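Local atomic coordinates of aminopentol aminotransferase (Sphingopyxis macrogoltabida, PDB entry 6HBS), a protein that uses pyridoxal 5'-phosphate to deaminate aminopentol, the hydrolysed form of fumonisin B1, to its 2-keto derivative, passing the amino group preferably to pyruvate. Residues R6-R11 / F35-R40; I56-Y62 / M378-H384. All blocks are in the same frame, centred on the assembly; numbering follows the deposited sequence.

Interaction 1 (R6-R11 / F35-R40); sequences RQKDLR and FPQFFR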
loop_
_atom_site.group_PDB
_atom_site.type_symbol
_atom_site.label_atom_id
_atom_site.label_comp_id
_atom_site.label_asym_id
_atom_site.label_seq_id
_atom_site.Cartn_x
_atom_site.Cartn_y
_atom_site.Cartn_z
ATOM N N ARG A 6 -13.918 -4.705 27.570
ATOM C CA ARG A 6 -14.030 -4.219 26.194
ATOM C C ARG A 6 -13.124 -5.076 25.307
ATOM O O ARG A 6 -13.542 -5.484 24.242
ATOM C CB ARG A 6 -13.745 -2.718 26.083
ATOM C CG ARG A 6 -14.809 -1.866 26.768
ATOM C CD ARG A 6 -14.734 -0.378 26.443
ATOM N NE ARG A 6 -15.230 -0.128 25.093
ATOM C CZ ARG A 6 -14.522 0.371 24.063
ATOM N NH1 ARG A 6 -13.296 0.869 24.219
ATOM N NH2 ARG A 6 -15.085 0.398 22.866
ATOM N N GLN A 7 -11.921 -5.398 25.783
ATOM C CA GLN A 7 -10.972 -6.190 24.979
ATOM C C GLN A 7 -11.561 -7.573 24.664
ATOM O O GLN A 7 -11.429 -8.083 23.536
ATOM C CB GLN A 7 -9.630 -6.326 25.704
ATOM C CG GLN A 7 -8.480 -6.811 24.840
ATOM C CD GLN A 7 -8.038 -5.863 23.746
ATOM O OE1 GLN A 7 -7.749 -6.297 22.622
ATOM N NE2 GLN A 7 -7.963 -4.572 24.063
ATOM N N LYS A 8 -12.186 -8.181 25.674
ATOM C CA LYS A 8 -12.725 -9.492 25.545
ATOM C C LYS A 8 -13.866 -9.490 24.509
ATOM O O LYS A 8 -13.970 -10.457 23.715
ATOM C CB LYS A 8 -13.214 -10.007 26.900
ATOM C CG LYS A 8 -13.888 -11.366 26.811
ATOM C CD LYS A 8 -14.483 -11.868 28.098
ATOM C CE LYS A 8 -14.895 -13.321 27.996
ATOM N NZ LYS A 8 -15.946 -13.644 28.986
ATOM N N ASP A 9 -14.746 -8.478 24.593
ATOM C CA ASP A 9 -15.891 -8.290 23.668
ATOM C C ASP A 9 -15.345 -8.184 22.231
ATOM O O ASP A 9 -15.867 -8.841 21.305
ATOM C CB ASP A 9 -16.718 -7.042 24.011
ATOM C CG ASP A 9 -17.882 -6.742 23.065
ATOM O OD1 ASP A 9 -18.752 -7.616 22.918
ATOM O OD2 ASP A 9 -17.857 -5.657 22.414
ATOM N N LEU A 10 -14.316 -7.338 22.073
ATOM C CA LEU A 10 -13.724 -7.014 20.790
ATOM C C LEU A 10 -13.057 -8.263 20.202
ATOM O O LEU A 10 -13.213 -8.520 19.031
ATOM C CB LEU A 10 -12.729 -5.863 20.963
ATOM C CG LEU A 10 -13.357 -4.474 21.029
ATOM C CD1 LEU A 10 -12.340 -3.443 21.484
ATOM C CD2 LEU A 10 -13.943 -4.075 19.675
ATOM N N ARG A 11 -12.429 -9.090 21.040
ATOM C CA ARG A 11 -11.780 -10.316 20.553
ATOM C C ARG A 11 -12.829 -11.359 20.123
ATOM O O ARG A 11 -12.621 -12.051 19.108
ATOM C CB ARG A 11 -10.833 -10.897 21.602
ATOM C CG ARG A 11 -9.500 -10.176 21.732
ATOM C CD ARG A 11 -8.696 -10.973 22.750
ATOM N NE ARG A 11 -7.390 -10.400 23.044
ATOM C CZ ARG A 11 -6.319 -10.542 22.267
ATOM N NH1 ARG A 11 -6.408 -11.240 21.146
ATOM N NH2 ARG A 11 -5.178 -9.962 22.611
ATOM N N PHE A 35 -1.301 -9.319 26.582
ATOM C CA PHE A 35 -1.082 -8.260 25.593
ATOM C C PHE A 35 -2.423 -7.906 24.955
ATOM O O PHE A 35 -3.117 -8.783 24.446
ATOM C CB PHE A 35 -0.023 -8.657 24.565
ATOM C CG PHE A 35 1.386 -8.409 25.040
ATOM C CD1 PHE A 35 2.030 -9.323 25.863
ATOM C CD2 PHE A 35 2.041 -7.234 24.720
ATOM C CE1 PHE A 35 3.319 -9.073 26.326
ATOM C CE2 PHE A 35 3.319 -6.969 25.194
ATOM C CZ PHE A 35 3.957 -7.897 25.999
ATOM N N PRO A 36 -2.844 -6.624 25.008
ATOM C CA PRO A 36 -4.035 -6.173 24.284
ATOM C C PRO A 36 -3.832 -6.163 22.754
ATOM O O PRO A 36 -2.761 -5.793 22.264
ATOM C CB PRO A 36 -4.236 -4.743 24.801
ATOM C CG PRO A 36 -2.847 -4.282 25.160
ATOM C CD PRO A 36 -2.161 -5.521 25.697
ATOM N N GLN A 37 -4.871 -6.591 22.034
ATOM C CA GLN A 37 -4.899 -6.588 20.554
ATOM C C GLN A 37 -5.388 -5.237 20.005
ATOM O O GLN A 37 -4.795 -4.709 19.059
ATOM C CB GLN A 37 -5.787 -7.714 20.030
ATOM C CG GLN A 37 -5.796 -7.774 18.499
ATOM C CD GLN A 37 -4.457 -8.075 17.882
ATOM O OE1 GLN A 37 -4.154 -9.240 17.590
ATOM N NE2 GLN A 37 -3.646 -7.047 17.658
ATOM N N PHE A 38 -6.447 -4.671 20.610
ATOM C CA PHE A 38 -7.163 -3.521 20.114
ATOM C C PHE A 38 -6.971 -2.299 21.017
ATOM O O PHE A 38 -7.099 -2.419 22.216
ATOM C CB PHE A 38 -8.645 -3.875 19.994
ATOM C CG PHE A 38 -8.901 -4.907 18.935
ATOM C CD1 PHE A 38 -8.771 -4.562 17.598
ATOM C CD2 PHE A 38 -9.173 -6.217 19.273
ATOM C CE1 PHE A 38 -8.980 -5.503 16.610
ATOM C CE2 PHE A 38 -9.368 -7.168 18.288
ATOM C CZ PHE A 38 -9.282 -6.803 16.956
ATOM N N PHE A 39 -6.746 -1.134 20.410
ATOM C CA PHE A 39 -6.461 0.123 21.109
ATOM C C PHE A 39 -7.539 1.181 20.840
ATOM O O PHE A 39 -8.377 1.023 19.937
ATOM C CB PHE A 39 -5.076 0.624 20.723
ATOM C CG PHE A 39 -4.005 -0.335 21.145
ATOM C CD1 PHE A 39 -3.718 -1.461 20.381
ATOM C CD2 PHE A 39 -3.326 -0.149 22.344
ATOM C CE1 PHE A 39 -2.751 -2.362 20.808
ATOM C CE2 PHE A 39 -2.368 -1.058 22.769
ATOM C CZ PHE A 39 -2.072 -2.152 21.994
ATOM N N ARG A 40 -7.555 2.232 21.669
ATOM C CA ARG A 40 -8.567 3.289 21.540
ATOM C C ARG A 40 -7.928 4.604 21.094
ATOM O O ARG A 40 -8.514 5.369 20.305
ATOM C CB ARG A 40 -9.394 3.437 22.823
ATOM C CG ARG A 40 -10.733 4.123 22.566
ATOM C CD ARG A 40 -11.571 4.378 23.806
ATOM N NE ARG A 40 -11.047 5.529 24.532
ATOM C CZ ARG A 40 -11.321 6.801 24.254
ATOM N NH1 ARG A 40 -12.130 7.098 23.246
ATOM N NH2 ARG A 40 -10.792 7.766 24.987
HETATM O O HOH W 1 -5.757 -11.118 18.267
#
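The 35-40 segment, mostly extended but kinked at Gln-37, runs past one side of the N-terminal helix and is held mainly through helix side chains that grip its backbone. At its start, the carbonyl O of Phe-35 receives a weak hydrogen bond from Arg-11 NH2 (3.0 Å), while the Phe-35 ring leads away from the helix to meet Tyr-371 edge-to-face. Pro-36 comes next, its CB 3.8 Å from Gln-7 NE2. The helical psi of Gln-37 lets Gln-7 OE1 accept from both Gln-37 N (3.0 Å) and Phe-38 N (2.9 Å). The CB of Gln-37 lies over one face of the Arg-11 guanidinium, and water 1 joins Gln-37 OE1 (2.6 Å) to Arg-11 NH1 (3.0 Å, weak); the Gln-37 amide group also binds the backbone of Glu-26 and Thr-28. Phe-38 O completes the clamp, accepting from Gln-7 NE2 (3.0 Å, nearly linear), so that the Gln-7 amide pairs with Phe-38 much as a neighbouring strand would. Phe-38 CD2 packs 4.0 Å from Leu-10 CB. Phe-39 points away, and Arg-40 returns toward the helix, its CD 3.9 Å from Arg-6 NH1; Arg-40 forms a salt bridge with Glu-52, whereas Arg-6 hydrogen-bonds Ala-50 O and forms a salt bridge with Glu-93 of the second subunit. Helix 5-17 is thereby fastened beside strand 39-43, outermost within the chain of a sheet consistent with the small domain of fold type I aminotransferases; helix 356-367 lies behind Phe-35, and the second subunit hydrogen-bonds the Phe-39 backbone.

Interaction 2 (I56-Y62 / M378-H384); sequences IDYMCAY and MFLSAAH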
loop_
_atom_site.group_PDB
_atom_site.type_symbol
_atom_site.label_atom_id
_atom_site.label_comp_id
_atom_site.label_asym_id
_atom_site.label_seq_id
_atom_site.Cartn_x
_atom_site.Cartn_y
_atom_site.Cartn_z
ATOM N N ILE A 56 3.302 3.297 28.177
ATOM C CA ILE A 56 4.413 3.918 27.504
ATOM C C ILE A 56 4.855 2.939 26.406
ATOM O O ILE A 56 5.172 1.778 26.690
ATOM C CB ILE A 56 5.550 4.266 28.479
ATOM C CG1 ILE A 56 5.064 5.179 29.611
ATOM C CG2 ILE A 56 6.687 4.906 27.713
ATOM C CD1 ILE A 56 6.059 5.313 30.762
ATOM N N ASP A 57 4.873 3.425 25.158
ATOM C CA ASP A 57 4.903 2.543 23.995
ATOM C C ASP A 57 6.327 2.424 23.424
ATOM O O ASP A 57 6.789 3.335 22.780
ATOM C CB ASP A 57 3.903 3.055 22.960
ATOM C CG ASP A 57 3.975 2.348 21.617
ATOM O OD1 ASP A 57 4.289 1.143 21.602
ATOM O OD2 ASP A 57 3.809 3.053 20.603
ATOM N N TYR A 58 6.993 1.274 23.618
ATOM C CA TYR A 58 8.338 1.071 23.063
ATOM C C TYR A 58 8.274 0.352 21.708
ATOM O O TYR A 58 9.310 0.011 21.163
ATOM C CB TYR A 58 9.280 0.398 24.081
ATOM C CG TYR A 58 9.619 1.347 25.198
ATOM C CD1 TYR A 58 10.584 2.320 25.018
ATOM C CD2 TYR A 58 8.878 1.379 26.358
ATOM C CE1 TYR A 58 10.867 3.254 26.009
ATOM C CE2 TYR A 58 9.121 2.323 27.349
ATOM C CZ TYR A 58 10.148 3.240 27.190
ATOM O OH TYR A 58 10.412 4.188 28.134
ATOM N N MET A 59 7.079 0.192 21.130
ATOM C CA MET A 59 6.986 -0.269 19.727
ATOM C C MET A 59 6.927 0.910 18.755
ATOM O O MET A 59 7.257 0.762 17.588
ATOM C CB MET A 59 5.758 -1.137 19.484
ATOM C CG MET A 59 5.713 -2.394 20.265
ATOM S SD MET A 59 7.317 -3.152 20.500
ATOM C CE MET A 59 7.833 -3.613 18.861
ATOM N N CYS A 60 6.521 2.083 19.231
ATOM C CA CYS A 60 6.293 3.255 18.340
ATOM C C CYS A 60 5.517 2.794 17.084
ATOM O O CYS A 60 5.871 3.100 15.947
ATOM C CB CYS A 60 7.578 3.921 17.886
ATOM S SG CYS A 60 8.572 4.641 19.215
ATOM N N ALA A 61 4.443 2.056 17.321
ATOM C CA ALA A 61 3.534 1.600 16.255
ATOM C C ALA A 61 4.282 0.692 15.256
ATOM O O ALA A 61 3.891 0.596 14.101
ATOM C CB ALA A 61 2.932 2.825 15.591
ATOM N N TYR A 62 5.355 0.033 15.722
ATOM C CA TYR A 62 6.269 -0.850 14.948
ATOM C C TYR A 62 7.078 -0.038 13.954
ATOM O O TYR A 62 7.431 -0.522 12.910
ATOM C CB TYR A 62 5.526 -2.002 14.253
ATOM C CG TYR A 62 5.188 -3.135 15.177
ATOM C CD1 TYR A 62 4.041 -3.129 15.952
ATOM C CD2 TYR A 62 6.024 -4.231 15.272
ATOM C CE1 TYR A 62 3.747 -4.178 16.814
ATOM C CE2 TYR A 62 5.735 -5.301 16.101
ATOM C CZ TYR A 62 4.591 -5.274 16.869
ATOM O OH TYR A 62 4.342 -6.335 17.686
ATOM N N MET A 378 12.415 -3.061 19.500
ATOM C CA MET A 378 11.658 -1.900 19.912
ATOM C C MET A 378 12.217 -0.653 19.247
ATOM O O MET A 378 13.147 -0.718 18.443
ATOM C CB MET A 378 11.669 -1.828 21.442
ATOM C CG MET A 378 10.755 -2.878 21.994
ATOM S SD MET A 378 11.035 -3.264 23.727
ATOM C CE MET A 378 12.427 -4.380 23.578
ATOM N N PHE A 379 11.588 0.480 19.546
ATOM C CA PHE A 379 11.899 1.749 18.964
ATOM C C PHE A 379 11.724 2.858 20.008
ATOM O O PHE A 379 10.800 2.809 20.821
ATOM C CB PHE A 379 10.942 2.075 17.813
ATOM C CG PHE A 379 10.931 1.113 16.650
ATOM C CD1 PHE A 379 10.223 -0.076 16.705
ATOM C CD2 PHE A 379 11.673 1.386 15.511
ATOM C CE1 PHE A 379 10.203 -0.929 15.611
ATOM C CE2 PHE A 379 11.667 0.521 14.425
ATOM C CZ PHE A 379 10.906 -0.613 14.466
ATOM N N LEU A 380 12.595 3.860 19.936
ATOM C CA LEU A 380 12.416 5.109 20.672
ATOM C C LEU A 380 11.860 6.176 19.726
ATOM O O LEU A 380 12.218 6.239 18.554
ATOM C CB LEU A 380 13.742 5.572 21.284
ATOM C CG LEU A 380 14.018 5.089 22.707
ATOM C CD1 LEU A 380 13.061 5.699 23.706
ATOM C CD2 LEU A 380 13.999 3.571 22.794
ATOM N N SER A 381 11.019 7.051 20.298
ATOM C CA SER A 381 10.507 8.261 19.663
ATOM C C SER A 381 11.140 9.492 20.329
ATOM O O SER A 381 11.530 9.450 21.523
ATOM C CB SER A 381 8.989 8.313 19.761
ATOM O OG SER A 381 8.546 8.896 20.994
ATOM N N ALA A 382 11.168 10.609 19.599
ATOM C CA ALA A 382 11.564 11.901 20.174
ATOM C C ALA A 382 10.542 12.397 21.212
ATOM O O ALA A 382 10.853 13.383 21.907
ATOM C CB ALA A 382 11.760 12.939 19.088
ATOM N N ALA A 383 9.365 11.758 21.349
ATOM C CA ALA A 383 8.387 12.155 22.347
ATOM C C ALA A 383 8.573 11.419 23.676
ATOM O O ALA A 383 7.910 11.780 24.632
ATOM C CB ALA A 383 6.987 11.932 21.845
ATOM N N HIS A 384 9.438 10.391 23.737
ATOM C CA HIS A 384 9.796 9.765 25.009
ATOM C C HIS A 384 10.594 10.777 25.859
ATOM O O HIS A 384 11.604 11.246 25.432
ATOM C CB HIS A 384 10.595 8.475 24.818
ATOM C CG HIS A 384 9.803 7.298 24.341
ATOM N ND1 HIS A 384 9.386 7.163 23.025
ATOM C CD2 HIS A 384 9.312 6.234 24.989
ATOM C CE1 HIS A 384 8.725 6.036 22.887
ATOM N NE2 HIS A 384 8.668 5.433 24.078
#
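Beyond strand 54-57 the backbone bends in an Asx turn, Asp-57 OD1 accepting from Met-59 N (3.0 Å) while Asp-57 OD2 binds Tyr-69, and comes closest to the irregular 378-384 segment at Met-59 and Met-378 (CA to CA 5.0 Å). One main-chain hydrogen bond joins the two segments, Phe-379 N to Tyr-58 O (2.8 Å). A type I turn from Ser-381 to His-384, with Ser-381 OG in an ST turn to Ala-383 N (3.0 Å) and hydrogen-bonded to His-384 ND1 (2.8 Å), brings the imidazole back, and His-384 NE2 donates weakly to Asp-57 O (3.1 Å). His-384 NE2 lies over one face of the Tyr-58 ring, the rings meeting obliquely (planes at 38°), and Cys-60 SG sits at the edge of the His-384 ring. Phe-379 approaches the cofactor site, about 7 Å from bound PLP at nearest atoms. Helix 310-332 packs on Tyr-58 and Leu-380, strands 46-49 and 370-371 flank 56-59, and Thr-89 of the second subunit hydrogen-bonds Ala-61.

How the interactions relate
From the N terminus, helix 5-17 leads through a mostly irregular connection to 35-40, where interaction 1 closes a loop of 23 intervening residues. Strands 39-43, 46-49 and 54-57 follow, and interaction 2 opens at the end of the last, closing only 315 residues later, after the seven-stranded sheet of the cofactor-binding domain, characteristic of PLP fold type I, and strand 370-371. The contacts are in series, neither nested nor crossed. Their centres lie 20 Å apart, yet both reach the four-stranded sheet, consistent with the small domain: interaction 1 fixes the N-terminal helix to the start of its outermost strand within the chain, interaction 2 joins an interior strand to the C-terminal region. Both border the second subunit.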